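Local coordinates for esterase E25 (Uncultured bacterium, PDB 4Q05), which probably hydrolyses carboxylic esters as a dimeric member of the bacterial hormone-sensitive lipase family, built on an alpha/beta hydrolase fold, at residues Leu44-Gly49 with Asn56-Thr61; Ile154-Leu159 with Ala349-Phe354; His175-Ala180 with Arg268-Gly273; Leu211-Val216 with Gly286-Phe291. One frame throughout, in Å; residues are numbered along the deposited sequence.

Contact 1 of 4, residues Leu44-Gly49 with Asn56-Thr61; sequences LPAPSG and NIISKT
The extended loop at Ala46-Pro47 passes beside the last turn of helix 52-59, the backbones coming closest where the CA atoms of Ala46 and Ser59 stand 5.4 Å apart. Three small van der Waals contacts join the two. Ala46 turns its methyl toward the helix, its CB lying 4.1 Å from CB of Ser59 and equally near CG2 of Ile58. The main apolar anchor is Ile58, which offers the loop both of its branches. CG2 lies anti to the backbone N and settles against CA and CB of Ala46, while the other arm, stretched out by a chi2 of 170°, carries CD1 to Pro47. There CD1 sits 3.5 Å from Pro47 CD and 3.6 Å from Pro47 CG, meeting the ring at the corner next to its nitrogen. An alanine in place of Ile58 would probably strip the Pro47 ring of its partner on the helix and open a gap between loop and helix end. Beyond that end the chain is tied back: Thr61 OG1 donates to Ile57 O over 2.8 Å, approaching from 39° above the carbonyl plane, and Thr61 N bonds to Ile58 O at 3.0 Å. Arg301 packs on both Pro47 and Ile58 and hydrogen-bonds to Pro45 O. The contact folds helix 52-59 back on the loop leaving strand 37-44, right at the dimer interface: Leu44, at the end of that strand, pairs antiparallel with a strand of the second subunit, and Thr61 O, past the helix, accepts a hydrogen bond from Trp37 NE1 of the second subunit.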
loop_
_atom_site.group_PDB
_atom_site.type_symbol
_atom_site.label_atom_id
_atom_site.label_comp_id
_atom_site.label_asym_id
_atom_site.label_seq_id
_atom_site.Cartn_x
_atom_site.Cartn_y
_atom_site.Cartn_z
ATOM N N LEU A 44 10.361 4.365 -17.216
ATOM C CA LEU A 44 10.263 4.584 -15.777
ATOM C C LEU A 44 11.398 5.453 -15.254
ATOM O O LEU A 44 12.514 4.976 -15.056
ATOM C CB LEU A 44 10.232 3.243 -15.042
ATOM C CG LEU A 44 10.132 3.333 -13.525
ATOM C CD1 LEU A 44 8.905 4.129 -13.113
ATOM C CD2 LEU A 44 10.089 1.929 -12.921
ATOM N N PRO A 45 11.117 6.743 -15.039
ATOM C CA PRO A 45 12.139 7.647 -14.513
ATOM C C PRO A 45 12.349 7.410 -13.025
ATOM O O PRO A 45 11.472 6.844 -12.359
ATOM C CB PRO A 45 11.516 9.030 -14.735
ATOM C CG PRO A 45 10.050 8.788 -14.668
ATOM C CD PRO A 45 9.843 7.442 -15.310
ATOM N N ALA A 46 13.496 7.834 -12.509
ATOM C CA ALA A 46 13.736 7.784 -11.080
ATOM C C ALA A 46 12.625 8.587 -10.399
ATOM O O ALA A 46 12.120 9.548 -10.959
ATOM C CB ALA A 46 15.112 8.345 -10.754
ATOM N N PRO A 47 12.215 8.175 -9.195
ATOM C CA PRO A 47 11.037 8.820 -8.603
ATOM C C PRO A 47 11.376 10.053 -7.770
ATOM O O PRO A 47 11.889 9.924 -6.663
ATOM C CB PRO A 47 10.460 7.717 -7.712
ATOM C CG PRO A 47 11.660 6.926 -7.293
ATOM C CD PRO A 47 12.661 6.998 -8.431
ATOM N N SER A 48 11.080 11.238 -8.289
ATOM C CA SER A 48 11.315 12.465 -7.540
ATOM C C SER A 48 10.464 12.517 -6.294
ATOM O O SER A 48 10.693 13.339 -5.418
ATOM C CB SER A 48 11.007 13.688 -8.400
ATOM O OG SER A 48 11.814 13.669 -9.554
ATOM N N GLY A 49 9.471 11.636 -6.214
ATOM C CA GLY A 49 8.633 11.583 -5.032
ATOM C C GLY A 49 9.310 10.893 -3.865
ATOM O O GLY A 49 8.911 11.069 -2.716
ATOM N N ASN A 56 18.559 8.865 -5.573
ATOM C CA ASN A 56 19.926 8.691 -6.075
ATOM C C ASN A 56 20.301 7.217 -6.236
ATOM O O ASN A 56 20.914 6.829 -7.228
ATOM C CB ASN A 56 20.928 9.448 -5.198
ATOM C CG ASN A 56 20.816 10.957 -5.371
ATOM O OD1 ASN A 56 20.447 11.437 -6.444
ATOM N ND2 ASN A 56 21.117 11.711 -4.311
ATOM N N ILE A 57 19.911 6.390 -5.270
ATOM C CA ILE A 57 20.129 4.959 -5.395
ATOM C C ILE A 57 19.503 4.439 -6.682
ATOM O O ILE A 57 20.146 3.752 -7.475
ATOM C CB ILE A 57 19.541 4.190 -4.209
ATOM C CG1 ILE A 57 20.396 4.414 -2.958
ATOM C CG2 ILE A 57 19.453 2.702 -4.530
ATOM C CD1 ILE A 57 19.847 3.728 -1.724
ATOM N N ILE A 58 18.239 4.774 -6.892
ATOM C CA ILE A 58 17.522 4.280 -8.058
ATOM C C ILE A 58 18.125 4.838 -9.337
ATOM O O ILE A 58 18.279 4.124 -10.334
ATOM C CB ILE A 58 16.035 4.668 -7.984
ATOM C CG1 ILE A 58 15.339 3.823 -6.906
ATOM C CG2 ILE A 58 15.381 4.496 -9.341
ATOM C CD1 ILE A 58 13.926 4.258 -6.565
ATOM N N SER A 59 18.454 6.125 -9.303
ATOM C CA SER A 59 19.019 6.805 -10.464
ATOM C C SER A 59 20.361 6.201 -10.885
ATOM O O SER A 59 20.706 6.202 -12.063
ATOM C CB SER A 59 19.169 8.299 -10.180
ATOM O OG SER A 59 19.610 8.982 -11.334
ATOM N N LYS A 60 21.109 5.675 -9.921
ATOM C CA LYS A 60 22.392 5.027 -10.208
ATOM C C LYS A 60 22.252 3.532 -10.502
ATOM O O LYS A 60 23.237 2.855 -10.811
ATOM C CB LYS A 60 23.364 5.236 -9.046
ATOM C CG LYS A 60 23.667 6.703 -8.761
ATOM C CD LYS A 60 24.077 7.446 -10.033
ATOM C CE LYS A 60 24.352 8.928 -9.761
ATOM N NZ LYS A 60 24.884 9.652 -10.963
ATOM N N THR A 61 21.032 3.011 -10.396
ATOM C CA THR A 61 20.798 1.603 -10.683
ATOM C C THR A 61 20.562 1.457 -12.178
ATOM O O THR A 61 19.776 2.207 -12.755
ATOM C CB THR A 61 19.582 1.060 -9.883
ATOM O OG1 THR A 61 19.858 1.132 -8.476
ATOM C CG2 THR A 61 19.286 -0.385 -10.256
#

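Contact 2 of 4, residues Ile154-Leu159 with Ala349-Phe354; sequences IVIATL and AELNAF
Ile156 and Leu351 meet from two helices whose backbones draw together along the contact, the CA-CA distance falling from 8.5 Å for this pair to 6.6 Å between Leu159 and Ala349. At the wider end side chains bridge the space. Leu351 points its CB toward helix 151-160 and, with CG anti to the backbone N (chi1 -180°), pushes CD2 out to meet CG2 of Ile156 at 4.2 Å; the two branched chains cross obliquely, methyl against methyl. At the narrower end backbone meets side chain: Leu159 O lies 4.5 Å from CB of Asn352, a loose van der Waals approach. Within helix 151-160, Ile154 O is gripped twice by Thr158, by its N at 3.0 Å and by OG1 at 2.6 Å, the two donors arriving from opposite faces of the carbonyl plane. This bond goes with an unusual first torsion in Thr158, 22°, nearer eclipsed than staggered. Phe348, one turn back from Asn352, packs on Val155, Ile156 and Leu159 and so does much of the joining of the helices. Glu350 OE1 instead forms a salt bridge with Arg316 NH2 of the second subunit. Pairing of the helix that follows strand 132-136 with the long C-terminal helix 342-358 is characteristic of the alpha/beta hydrolase fold, where these two helices lie together on one face of the central sheet.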
loop_
_atom_site.group_PDB
_atom_site.type_symbol
_atom_site.label_atom_id
_atom_site.label_comp_id
_atom_site.label_asym_id
_atom_site.label_seq_id
_atom_site.Cartn_x
_atom_site.Cartn_y
_atom_site.Cartn_z
ATOM N N ILE A 154 20.432 -6.458 11.759
ATOM C CA ILE A 154 21.222 -5.321 12.218
ATOM C C ILE A 154 20.422 -4.024 12.041
ATOM O O ILE A 154 20.400 -3.166 12.932
ATOM C CB ILE A 154 22.541 -5.252 11.447
ATOM C CG1 ILE A 154 23.424 -6.450 11.821
ATOM C CG2 ILE A 154 23.265 -3.927 11.708
ATOM C CD1 ILE A 154 24.543 -6.704 10.819
ATOM N N VAL A 155 19.743 -3.899 10.902
ATOM C CA VAL A 155 18.940 -2.711 10.631
ATOM C C VAL A 155 17.788 -2.595 11.616
ATOM O O VAL A 155 17.543 -1.532 12.191
ATOM C CB VAL A 155 18.338 -2.726 9.214
ATOM C CG1 VAL A 155 17.343 -1.593 9.073
ATOM C CG2 VAL A 155 19.427 -2.636 8.162
ATOM N N ILE A 156 17.068 -3.695 11.808
ATOM C CA ILE A 156 15.989 -3.701 12.765
ATOM C C ILE A 156 16.516 -3.355 14.159
ATOM O O ILE A 156 15.953 -2.513 14.864
ATOM C CB ILE A 156 15.294 -5.082 12.784
ATOM C CG1 ILE A 156 14.579 -5.335 11.449
ATOM C CG2 ILE A 156 14.330 -5.172 13.941
ATOM C CD1 ILE A 156 14.048 -6.774 11.290
ATOM N N ALA A 157 17.592 -4.016 14.563
ATOM C CA ALA A 157 18.127 -3.790 15.907
ATOM C C ALA A 157 18.440 -2.307 16.146
ATOM O O ALA A 157 17.948 -1.723 17.108
ATOM C CB ALA A 157 19.352 -4.650 16.157
ATOM N N THR A 158 19.236 -1.699 15.268
ATOM C CA THR A 158 19.647 -0.309 15.482
ATOM C C THR A 158 18.507 0.668 15.398
ATOM O O THR A 158 18.386 1.547 16.241
ATOM C CB THR A 158 20.687 0.201 14.469
ATOM O OG1 THR A 158 20.650 -0.579 13.270
ATOM C CG2 THR A 158 22.045 0.176 15.063
ATOM N N LEU A 159 17.683 0.533 14.366
ATOM C CA LEU A 159 16.661 1.541 14.113
ATOM C C LEU A 159 15.408 1.325 14.931
ATOM O O LEU A 159 14.792 2.288 15.365
ATOM C CB LEU A 159 16.329 1.609 12.625
ATOM C CG LEU A 159 17.536 2.040 11.795
ATOM C CD1 LEU A 159 17.146 2.321 10.357
ATOM C CD2 LEU A 159 18.165 3.262 12.424
ATOM N N ALA A 349 11.383 3.650 12.616
ATOM C CA ALA A 349 10.776 4.436 13.683
ATOM C C ALA A 349 9.314 3.997 13.894
ATOM O O ALA A 349 8.861 3.840 15.029
ATOM C CB ALA A 349 10.870 5.932 13.382
ATOM N N GLU A 350 8.589 3.764 12.802
ATOM C CA GLU A 350 7.234 3.221 12.898
ATOM C C GLU A 350 7.241 1.821 13.530
ATOM O O GLU A 350 6.398 1.513 14.364
ATOM C CB GLU A 350 6.567 3.173 11.519
ATOM C CG GLU A 350 6.304 4.553 10.898
ATOM C CD GLU A 350 5.087 5.276 11.491
ATOM O OE1 GLU A 350 4.385 4.710 12.362
ATOM O OE2 GLU A 350 4.838 6.425 11.074
ATOM N N LEU A 351 8.193 0.973 13.136
ATOM C CA LEU A 351 8.277 -0.359 13.720
ATOM C C LEU A 351 8.478 -0.213 15.220
ATOM O O LEU A 351 7.801 -0.858 16.022
ATOM C CB LEU A 351 9.425 -1.173 13.108
ATOM C CG LEU A 351 9.559 -2.592 13.684
ATOM C CD1 LEU A 351 8.228 -3.331 13.610
ATOM C CD2 LEU A 351 10.669 -3.398 13.002
ATOM N N ASN A 352 9.411 0.651 15.597
ATOM C CA ASN A 352 9.662 0.902 17.005
ATOM C C ASN A 352 8.391 1.282 17.745
ATOM O O ASN A 352 8.105 0.750 18.816
ATOM C CB ASN A 352 10.715 1.993 17.184
ATOM C CG ASN A 352 10.873 2.402 18.636
ATOM O OD1 ASN A 352 11.637 1.794 19.388
ATOM N ND2 ASN A 352 10.143 3.418 19.038
ATOM N N ALA A 353 7.625 2.206 17.173
ATOM C CA ALA A 353 6.377 2.629 17.795
ATOM C C ALA A 353 5.401 1.459 17.875
ATOM O O ALA A 353 4.638 1.328 18.821
ATOM C CB ALA A 353 5.760 3.800 17.037
ATOM N N PHE A 354 5.455 0.600 16.873
ATOM C CA PHE A 354 4.555 -0.537 16.768
ATOM C C PHE A 354 4.895 -1.568 17.843
ATOM O O PHE A 354 4.007 -2.133 18.469
ATOM C CB PHE A 354 4.689 -1.138 15.366
ATOM C CG PHE A 354 3.727 -2.246 15.082
ATOM C CD1 PHE A 354 2.473 -1.976 14.559
ATOM C CD2 PHE A 354 4.093 -3.569 15.301
ATOM C CE1 PHE A 354 1.588 -3.000 14.273
ATOM C CE2 PHE A 354 3.214 -4.603 15.001
ATOM C CZ PHE A 354 1.956 -4.314 14.496
#

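Contact 3 of 4, residues His175-Ala180 with Arg268-Gly273; sequences HPAPAA and RLYANG
Two backbone bonds of 3.1 Å, Ala179 N to Pro176 O and Asn272 N to Arg268 O, shape the pieces of chain that meet here: the turn leading into helix 179-194 and the last turn of helix 262-271. Ala177 makes the closest approach. Its CB points at the helix end and rests 3.5 Å from Tyr270 O, a carbonyl in the final turn, while the nearest atom of the Tyr270 ring, CD1, is 4.5 Å off and meets the methyl obliquely. The Tyr270 side chain starts away from the loop, but with CG anti to the backbone N (chi1 178°) the ring swings back beside it, and its OH is hydrogen-bonded to Asn210 OD1. Phe141 stacks on the same ring. In the alpha/beta hydrolase fold the loop after strand 164-168 leads into helix 179-194, and here the proline-rich sequence before that helix packs against helix 262-271, which lies between strands 229-235 and 294-299. The peptide between Ala177 and Pro178 is cis, bending the chain sharply just before Pro178 takes the N-cap position. Asn272, leaving the opposite helix with positive phi, brings its amide near Pro176 and Ala177: ND2 is 4.3 Å from Pro176 CB and 4.1 Å from Ala177 O, too far from that oxygen for a hydrogen bond. Both Asn272 and Pro176 lie at the protein surface.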
loop_
_atom_site.group_PDB
_atom_site.type_symbol
_atom_site.label_atom_id
_atom_site.label_comp_id
_atom_site.label_asym_id
_atom_site.label_seq_id
_atom_site.Cartn_x
_atom_site.Cartn_y
_atom_site.Cartn_z
ATOM N N HIS A 175 19.320 -29.041 3.306
ATOM C CA HIS A 175 18.289 -29.355 4.294
ATOM C C HIS A 175 16.918 -29.003 3.766
ATOM O O HIS A 175 16.437 -27.872 3.944
ATOM C CB HIS A 175 18.546 -28.630 5.625
ATOM C CG HIS A 175 19.963 -28.729 6.094
ATOM N ND1 HIS A 175 20.430 -29.794 6.836
ATOM C CD2 HIS A 175 21.020 -27.905 5.908
ATOM C CE1 HIS A 175 21.713 -29.612 7.099
ATOM N NE2 HIS A 175 22.095 -28.473 6.548
ATOM N N PRO A 176 16.274 -29.976 3.116
ATOM C CA PRO A 176 14.969 -29.744 2.496
ATOM C C PRO A 176 13.957 -29.303 3.534
ATOM O O PRO A 176 14.080 -29.651 4.714
ATOM C CB PRO A 176 14.600 -31.126 1.945
ATOM C CG PRO A 176 15.920 -31.798 1.707
ATOM C CD PRO A 176 16.800 -31.325 2.830
ATOM N N ALA A 177 12.972 -28.522 3.109
ATOM C CA ALA A 177 11.854 -28.217 3.982
ATOM C C ALA A 177 11.360 -29.559 4.534
ATOM O O ALA A 177 11.485 -30.578 3.854
ATOM C CB ALA A 177 10.767 -27.525 3.195
ATOM N N PRO A 178 10.805 -29.573 5.758
ATOM C CA PRO A 178 10.553 -28.421 6.618
ATOM C C PRO A 178 11.656 -28.196 7.647
ATOM O O PRO A 178 11.350 -27.767 8.751
ATOM C CB PRO A 178 9.274 -28.833 7.341
ATOM C CG PRO A 178 9.478 -30.302 7.569
ATOM C CD PRO A 178 10.293 -30.813 6.376
ATOM N N ALA A 179 12.911 -28.472 7.306
ATOM C CA ALA A 179 13.996 -28.212 8.247
ATOM C C ALA A 179 13.985 -26.758 8.771
ATOM O O ALA A 179 14.126 -26.514 9.975
ATOM C CB ALA A 179 15.338 -28.560 7.625
ATOM N N ALA A 180 13.804 -25.793 7.875
ATOM C CA ALA A 180 13.778 -24.391 8.292
ATOM C C ALA A 180 12.613 -24.130 9.242
ATOM O O ALA A 180 12.774 -23.536 10.304
ATOM C CB ALA A 180 13.698 -23.448 7.066
ATOM N N ARG A 268 10.309 -23.724 -6.178
ATOM C CA ARG A 268 10.089 -25.155 -6.395
ATOM C C ARG A 268 11.015 -26.020 -5.547
ATOM O O ARG A 268 10.601 -27.071 -5.051
ATOM C CB ARG A 268 10.174 -25.515 -7.885
ATOM C CG ARG A 268 9.012 -24.923 -8.662
ATOM C CD ARG A 268 8.953 -25.339 -10.118
ATOM N NE ARG A 268 7.765 -24.749 -10.724
ATOM C CZ ARG A 268 6.531 -25.229 -10.577
ATOM N NH1 ARG A 268 6.319 -26.337 -9.869
ATOM N NH2 ARG A 268 5.509 -24.606 -11.147
ATOM N N LEU A 269 12.260 -25.587 -5.356
ATOM C CA LEU A 269 13.139 -26.333 -4.457
ATOM C C LEU A 269 12.540 -26.347 -3.045
ATOM O O LEU A 269 12.433 -27.397 -2.412
ATOM C CB LEU A 269 14.544 -25.737 -4.443
ATOM C CG LEU A 269 15.582 -26.555 -3.676
ATOM C CD1 LEU A 269 15.664 -27.974 -4.228
ATOM C CD2 LEU A 269 16.940 -25.871 -3.725
ATOM N N TYR A 270 12.135 -25.171 -2.568
ATOM C CA TYR A 270 11.481 -25.014 -1.265
ATOM C C TYR A 270 10.231 -25.885 -1.146
ATOM O O TYR A 270 10.032 -26.577 -0.142
ATOM C CB TYR A 270 11.088 -23.543 -1.082
ATOM C CG TYR A 270 10.349 -23.206 0.188
ATOM C CD1 TYR A 270 10.917 -23.439 1.432
ATOM C CD2 TYR A 270 9.092 -22.600 0.141
ATOM C CE1 TYR A 270 10.247 -23.109 2.597
ATOM C CE2 TYR A 270 8.408 -22.264 1.305
ATOM C CZ TYR A 270 8.994 -22.518 2.532
ATOM O OH TYR A 270 8.339 -22.193 3.709
ATOM N N ALA A 271 9.391 -25.836 -2.178
ATOM C CA ALA A 271 8.119 -26.548 -2.183
ATOM C C ALA A 271 8.306 -28.063 -2.088
ATOM O O ALA A 271 7.457 -28.767 -1.543
ATOM C CB ALA A 271 7.332 -26.201 -3.439
ATOM N N ASN A 272 9.404 -28.564 -2.650
ATOM C CA ASN A 272 9.742 -29.978 -2.525
ATOM C C ASN A 272 8.580 -30.866 -2.983
ATOM O O ASN A 272 8.217 -31.808 -2.298
ATOM C CB ASN A 272 10.133 -30.314 -1.077
ATOM C CG ASN A 272 10.992 -31.594 -0.971
ATOM O OD1 ASN A 272 11.721 -31.952 -1.897
ATOM N ND2 ASN A 272 10.910 -32.267 0.167
ATOM N N GLY A 273 7.998 -30.553 -4.136
ATOM C CA GLY A 273 6.900 -31.347 -4.659
ATOM C C GLY A 273 5.497 -30.860 -4.300
ATOM O O GLY A 273 4.528 -31.229 -4.960
#

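Contact 4 of 4, residues Leu211-Val216 with Gly286-Phe291; sequences LTMGLV and GDLHGF
Phe291 sets one face of its ring against Val216 and points its CZ edge at Met213 O. Its CB leaves the backbone alongside the helix, and a first torsion of -94°, some way past the usual staggered value, swings the ring in. From CG onward the ring lies under one methyl of Val216: CG1 is 4.0 Å from CG, 3.8 Å from CD1 and 3.6 Å from CE1. It stands 3.6 Å from the ring centroid and only 9° off the normal, a well-centred CH-pi contact. The tip, CZ, meets Met213 O at 3.6 Å, the oxygen lying near the ring plane. Leu288 CB covers the opposite face nearer the rim, consistent with the type II turn from Leu288 to Phe291, which brings the two residues together. Next to the ring, Met213, bent at chi3, sends CE to within 4.2 Å of Leu288 CD2. A serine in place of Phe291 would probably leave the Val216 methyl without its aromatic partner and open a gap between loop and helix. Elsewhere in the loop Asp287 OD1 accepts from His289 N, an Asx turn, and at 2.7 Å from His289 ND1 through its syn lone pair, in the imidazole plane. A hydrogen bond from Gln217 NE2 to Asp287 O adds a polar tie. With all four touching residues buried, and their side chains apolar, the grip relies mainly on shape and dispersion, the Met213 carbonyl oxygen at the ring edge probably adding a weak electrostatic attraction.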
loop_
_atom_site.group_PDB
_atom_site.type_symbol
_atom_site.label_atom_id
_atom_site.label_comp_id
_atom_site.label_asym_id
_atom_site.label_seq_id
_atom_site.Cartn_x
_atom_site.Cartn_y
_atom_site.Cartn_z
ATOM N N LEU A 211 8.267 -18.318 6.512
ATOM C CA LEU A 211 8.363 -19.210 7.678
ATOM C C LEU A 211 7.636 -18.621 8.875
ATOM O O LEU A 211 6.999 -19.339 9.644
ATOM C CB LEU A 211 9.818 -19.458 8.075
ATOM C CG LEU A 211 10.717 -20.121 7.039
ATOM C CD1 LEU A 211 12.162 -20.059 7.529
ATOM C CD2 LEU A 211 10.257 -21.557 6.749
ATOM N N THR A 212 7.738 -17.308 9.037
ATOM C CA THR A 212 7.075 -16.646 10.157
ATOM C C THR A 212 5.562 -16.864 10.083
ATOM O O THR A 212 4.926 -17.275 11.050
ATOM C CB THR A 212 7.423 -15.143 10.201
ATOM O OG1 THR A 212 8.783 -15.004 10.620
ATOM C CG2 THR A 212 6.537 -14.401 11.189
ATOM N N MET A 213 4.990 -16.603 8.920
ATOM C CA MET A 213 3.563 -16.825 8.737
ATOM C C MET A 213 3.196 -18.295 8.984
ATOM O O MET A 213 2.215 -18.596 9.661
ATOM C CB MET A 213 3.134 -16.386 7.332
ATOM C CG MET A 213 3.257 -14.870 7.104
ATOM S SD MET A 213 2.802 -14.452 5.410
ATOM C CE MET A 213 1.027 -14.756 5.439
ATOM N N GLY A 214 3.986 -19.210 8.426
ATOM C CA GLY A 214 3.723 -20.627 8.608
ATOM C C GLY A 214 3.823 -21.048 10.060
ATOM O O GLY A 214 3.005 -21.820 10.556
ATOM N N LEU A 215 4.829 -20.535 10.757
ATOM C CA LEU A 215 4.977 -20.825 12.180
ATOM C C LEU A 215 3.776 -20.344 12.985
ATOM O O LEU A 215 3.238 -21.070 13.824
ATOM C CB LEU A 215 6.227 -20.159 12.741
ATOM C CG LEU A 215 6.300 -20.288 14.265
ATOM C CD1 LEU A 215 6.408 -21.759 14.657
ATOM C CD2 LEU A 215 7.473 -19.501 14.816
ATOM N N VAL A 216 3.358 -19.105 12.750
ATOM C CA VAL A 216 2.256 -18.564 13.529
ATOM C C VAL A 216 0.989 -19.394 13.309
ATOM O O VAL A 216 0.233 -19.623 14.238
ATOM C CB VAL A 216 2.001 -17.076 13.214
ATOM C CG1 VAL A 216 0.763 -16.582 13.957
ATOM C CG2 VAL A 216 3.217 -16.254 13.606
ATOM N N GLY A 286 -3.341 -19.926 3.793
ATOM C CA GLY A 286 -3.786 -20.507 5.044
ATOM C C GLY A 286 -4.633 -19.515 5.818
ATOM O O GLY A 286 -4.848 -18.380 5.378
ATOM N N ASP A 287 -5.092 -19.943 6.986
ATOM C CA ASP A 287 -5.921 -19.123 7.856
ATOM C C ASP A 287 -5.067 -18.080 8.562
ATOM O O ASP A 287 -4.008 -18.401 9.089
ATOM C CB ASP A 287 -6.591 -20.009 8.906
ATOM C CG ASP A 287 -7.804 -19.346 9.560
ATOM O OD1 ASP A 287 -7.992 -18.115 9.416
ATOM O OD2 ASP A 287 -8.570 -20.073 10.225
ATOM N N LEU A 288 -5.533 -16.833 8.580
ATOM C CA LEU A 288 -4.812 -15.760 9.259
ATOM C C LEU A 288 -5.564 -15.234 10.480
ATOM O O LEU A 288 -5.106 -14.307 11.146
ATOM C CB LEU A 288 -4.516 -14.615 8.285
ATOM C CG LEU A 288 -3.701 -15.015 7.053
ATOM C CD1 LEU A 288 -3.333 -13.790 6.219
ATOM C CD2 LEU A 288 -2.452 -15.750 7.477
ATOM N N HIS A 289 -6.716 -15.822 10.789
ATOM C CA HIS A 289 -7.405 -15.446 12.014
ATOM C C HIS A 289 -6.528 -15.744 13.222
ATOM O O HIS A 289 -5.809 -16.737 13.247
ATOM C CB HIS A 289 -8.741 -16.181 12.164
ATOM C CG HIS A 289 -9.791 -15.747 11.190
ATOM N ND1 HIS A 289 -9.907 -16.294 9.928
ATOM C CD2 HIS A 289 -10.785 -14.831 11.297
ATOM C CE1 HIS A 289 -10.925 -15.731 9.301
ATOM N NE2 HIS A 289 -11.470 -14.837 10.107
ATOM N N GLY A 290 -6.594 -14.884 14.230
ATOM C CA GLY A 290 -5.816 -15.098 15.434
ATOM C C GLY A 290 -4.409 -14.545 15.368
ATOM O O GLY A 290 -3.682 -14.584 16.358
ATOM N N PHE A 291 -4.003 -14.027 14.214
ATOM C CA PHE A 291 -2.653 -13.465 14.116
ATOM C C PHE A 291 -2.454 -12.307 15.089
ATOM O O PHE A 291 -3.368 -11.529 15.344
ATOM C CB PHE A 291 -2.318 -13.036 12.674
ATOM C CG PHE A 291 -1.584 -14.094 11.881
ATOM C CD1 PHE A 291 -2.096 -15.382 11.772
ATOM C CD2 PHE A 291 -0.382 -13.801 11.258
ATOM C CE1 PHE A 291 -1.420 -16.359 11.049
ATOM C CE2 PHE A 291 0.295 -14.764 10.532
ATOM C CZ PHE A 291 -0.227 -16.049 10.421
#

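From the N terminus, contact 1 closes first, a short local loop in which helix 52-59 packs on the segment before it, finished before the other three begin. Contact 2 opens at helix 151-160 and closes only at the C-terminal helix 342-358, so contacts 3 and 4 both fall within its span. These two cross: 175-180 opens, then 211-216, before 268-273 closes contact 3 and 286-291 closes contact 4, which joins helix 206-221 to the loop before strand 294-299. They also touch: Leu211 joins helices 179-194, 206-221 and 262-271, its CD2 lying 3.7 Å from Tyr270 OH and its CD1 3.7 Å from Ala180 CB. Contacts 2 and 3 lie on opposite sides of the chain's centre.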